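Local coordinates for ribulose bisphosphate carboxylase (Pyrococcus horikoshii, PDB 2CWX), which probably catalyses the carboxylation of ribulose 1,5-bisphosphate to two molecules of 3-phosphoglycerate with the help of magnesium, as part of archaeal AMP degradation, at residues A[274-279]-A[307-312]. Numbering follows the deposited sequence.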
loop_
_atom_site.group_PDB
_atom_site.type_symbol
_atom_site.label_atom_id
_atom_site.label_comp_id
_atom_site.label_asym_id
_atom_site.label_seq_id
_atom_site.Cartn_x
_atom_site.Cartn_y
_atom_site.Cartn_z
ATOM N N ALA A 274 26.546 3.941 7.893
ATOM C CA ALA A 274 27.458 3.365 8.881
ATOM C C ALA A 274 26.926 3.588 10.302
ATOM O O ALA A 274 26.210 4.565 10.531
ATOM C CB ALA A 274 28.868 3.991 8.763
ATOM N N ILE A 275 27.284 2.680 11.222
ATOM C CA ILE A 275 26.843 2.756 12.620
ATOM C C ILE A 275 28.014 3.045 13.521
ATOM O O ILE A 275 29.014 2.321 13.502
ATOM C CB ILE A 275 26.178 1.455 13.117
ATOM C CG1 ILE A 275 24.944 1.146 12.318
ATOM C CG2 ILE A 275 25.833 1.563 14.628
ATOM C CD1 ILE A 275 24.386 -0.213 12.565
ATOM N N HIS A 276 27.874 4.091 14.309
ATOM C CA HIS A 276 28.791 4.388 15.374
ATOM C C HIS A 276 28.095 3.965 16.650
ATOM O O HIS A 276 26.989 4.442 16.957
ATOM C CB HIS A 276 29.104 5.885 15.416
ATOM C CG HIS A 276 29.841 6.294 16.646
ATOM N ND1 HIS A 276 31.192 6.525 16.655
ATOM C CD2 HIS A 276 29.428 6.423 17.929
ATOM C CE1 HIS A 276 31.572 6.830 17.884
ATOM N NE2 HIS A 276 30.522 6.745 18.680
ATOM N N ALA A 277 28.702 3.033 17.360
ATOM C CA ALA A 277 28.126 2.508 18.575
ATOM C C ALA A 277 28.749 3.219 19.783
ATOM O O ALA A 277 29.969 3.189 19.979
ATOM C CB ALA A 277 28.354 1.039 18.666
ATOM N N HIS A 278 27.903 3.895 20.539
ATOM C CA HIS A 278 28.248 4.407 21.845
ATOM C C HIS A 278 27.921 3.328 22.875
ATOM O O HIS A 278 26.904 2.649 22.783
ATOM C CB HIS A 278 27.389 5.610 22.181
ATOM C CG HIS A 278 28.002 6.511 23.202
ATOM N ND1 HIS A 278 28.118 6.162 24.528
ATOM C CD2 HIS A 278 28.488 7.780 23.097
ATOM C CE1 HIS A 278 28.691 7.157 25.193
ATOM N NE2 HIS A 278 28.923 8.151 24.346
ATOM N N ARG A 279 28.775 3.186 23.859
ATOM C CA ARG A 279 28.638 2.067 24.756
ATOM C C ARG A 279 28.139 2.485 26.148
ATOM O O ARG A 279 28.297 1.727 27.095
ATOM C CB ARG A 279 29.974 1.333 24.850
ATOM C CG ARG A 279 31.078 2.146 25.517
ATOM C CD ARG A 279 32.369 1.307 25.767
ATOM N NE ARG A 279 33.377 2.108 26.453
ATOM C CZ ARG A 279 34.506 1.631 26.959
ATOM N NH1 ARG A 279 34.797 0.347 26.838
ATOM N NH2 ARG A 279 35.345 2.445 27.595
ATOM N N VAL A 307 28.386 -3.111 13.933
ATOM C CA VAL A 307 28.764 -1.696 14.131
ATOM C C VAL A 307 30.090 -1.415 13.389
ATOM O O VAL A 307 30.890 -2.278 13.241
ATOM C CB VAL A 307 28.855 -1.308 15.602
ATOM C CG1 VAL A 307 27.536 -1.693 16.348
ATOM C CG2 VAL A 307 30.008 -1.957 16.281
ATOM N N ASP A 308 30.263 -0.201 12.898
ATOM C CA ASP A 308 31.422 0.195 12.115
ATOM C C ASP A 308 32.510 0.852 12.949
ATOM O O ASP A 308 33.675 0.787 12.571
ATOM C CB ASP A 308 31.005 1.109 10.966
ATOM C CG ASP A 308 30.039 0.442 10.033
ATOM O OD1 ASP A 308 30.512 -0.302 9.130
ATOM O OD2 ASP A 308 28.787 0.595 10.097
ATOM N N GLN A 309 32.134 1.489 14.057
ATOM C CA GLN A 309 33.076 2.088 15.008
ATOM C C GLN A 309 32.472 1.853 16.380
ATOM O O GLN A 309 31.248 1.880 16.517
ATOM C CB GLN A 309 33.245 3.619 14.831
ATOM C CG GLN A 309 32.924 4.101 13.527
ATOM C CD GLN A 309 33.196 5.549 13.255
ATOM O OE1 GLN A 309 32.809 6.450 14.026
ATOM N NE2 GLN A 309 33.715 5.802 12.077
ATOM N N ILE A 310 33.291 1.651 17.379
ATOM C CA ILE A 310 32.824 1.522 18.743
ATOM C C ILE A 310 33.813 2.118 19.733
ATOM O O ILE A 310 35.007 1.974 19.551
ATOM C CB ILE A 310 32.537 0.035 19.087
ATOM C CG1 ILE A 310 31.807 -0.085 20.412
ATOM C CG2 ILE A 310 33.795 -0.792 19.120
ATOM C CD1 ILE A 310 31.204 -1.499 20.644
ATOM N N HIS A 311 33.301 2.743 20.795
ATOM C CA HIS A 311 34.144 3.241 21.902
ATOM C C HIS A 311 34.828 2.076 22.654
ATOM O O HIS A 311 34.159 1.106 23.011
ATOM C CB HIS A 311 33.318 4.027 22.943
ATOM C CG HIS A 311 32.611 5.240 22.425
ATOM N ND1 HIS A 311 31.607 5.869 23.144
ATOM C CD2 HIS A 311 32.755 5.958 21.281
ATOM C CE1 HIS A 311 31.157 6.904 22.443
ATOM N NE2 HIS A 311 31.842 6.987 21.320
ATOM N N THR A 312 36.149 2.148 22.850
ATOM C CA THR A 312 36.876 1.180 23.678
ATOM C C THR A 312 37.672 1.771 24.863
ATOM O O THR A 312 37.958 1.055 25.819
ATOM C CB THR A 312 37.877 0.343 22.836
ATOM O OG1 THR A 312 38.909 1.183 22.314
ATOM C CG2 THR A 312 37.220 -0.264 21.601
#
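His-311 reaches across from the end of strand 309-311 and sets its ring among three residues of 274-279. Its edge is turned toward the face of the His-278 ring, an edge-to-face pair with centroids 4.2 Å apart, though the rings are modelled too close and the exact spacing is doubtful. One face of the His-311 ring receives the CA of His-278 in a CH-pi contact, and the ring of His-276 lies obliquely to it. With CG anti to its carbonyl carbon (chi1 -60°), the imidazole swings over the neighbouring strand. Arg-279 runs extended past the base of this histidine: CG packs 3.9 Å from CB of His-311, and one face of the guanidinium lies over the backbone of His-311 and Thr-312. Were Arg-279 an alanine, the CB of His-311 and the backbone leading to Thr-312 would probably lose this cover, and the site a charge that is likely to bind substrate. Strands 274-278 and 309-311 run parallel, at 8° to each other. Ala-277 N donates to Gln-309 O at 2.9 Å, while the return bond from His-311 N to Ala-277 O is weak. Ala-277 CB rests 3.7 Å from Val-307 CG1, on the sheet face it shares with Ile-310. On the other face His-276 ND1 donates to Gln-309 OE1 at 3.1 Å; the acceptor lies in the imidazole plane and uses a lone pair, which helps hold the ring in this rotation. Asp-308 closes the N-terminal end, OD2 accepting from Ile-275 N at 2.8 Å. His-278, the predicted proton acceptor, has ND1 hydrogen-bonded to Ala-280 N; His-311 is predicted to bind substrate. The two strands are adjacent staves of the TIM barrel, joined through helix 295-305, against which Val-307 and Ile-310 pack. Strand 248-252 flanks 274-278, strand 344-347 flanks 309-311, and the side chains of His-276, His-278 and His-311 touch Lys-186, the predicted carbamate-bearing magnesium ligand.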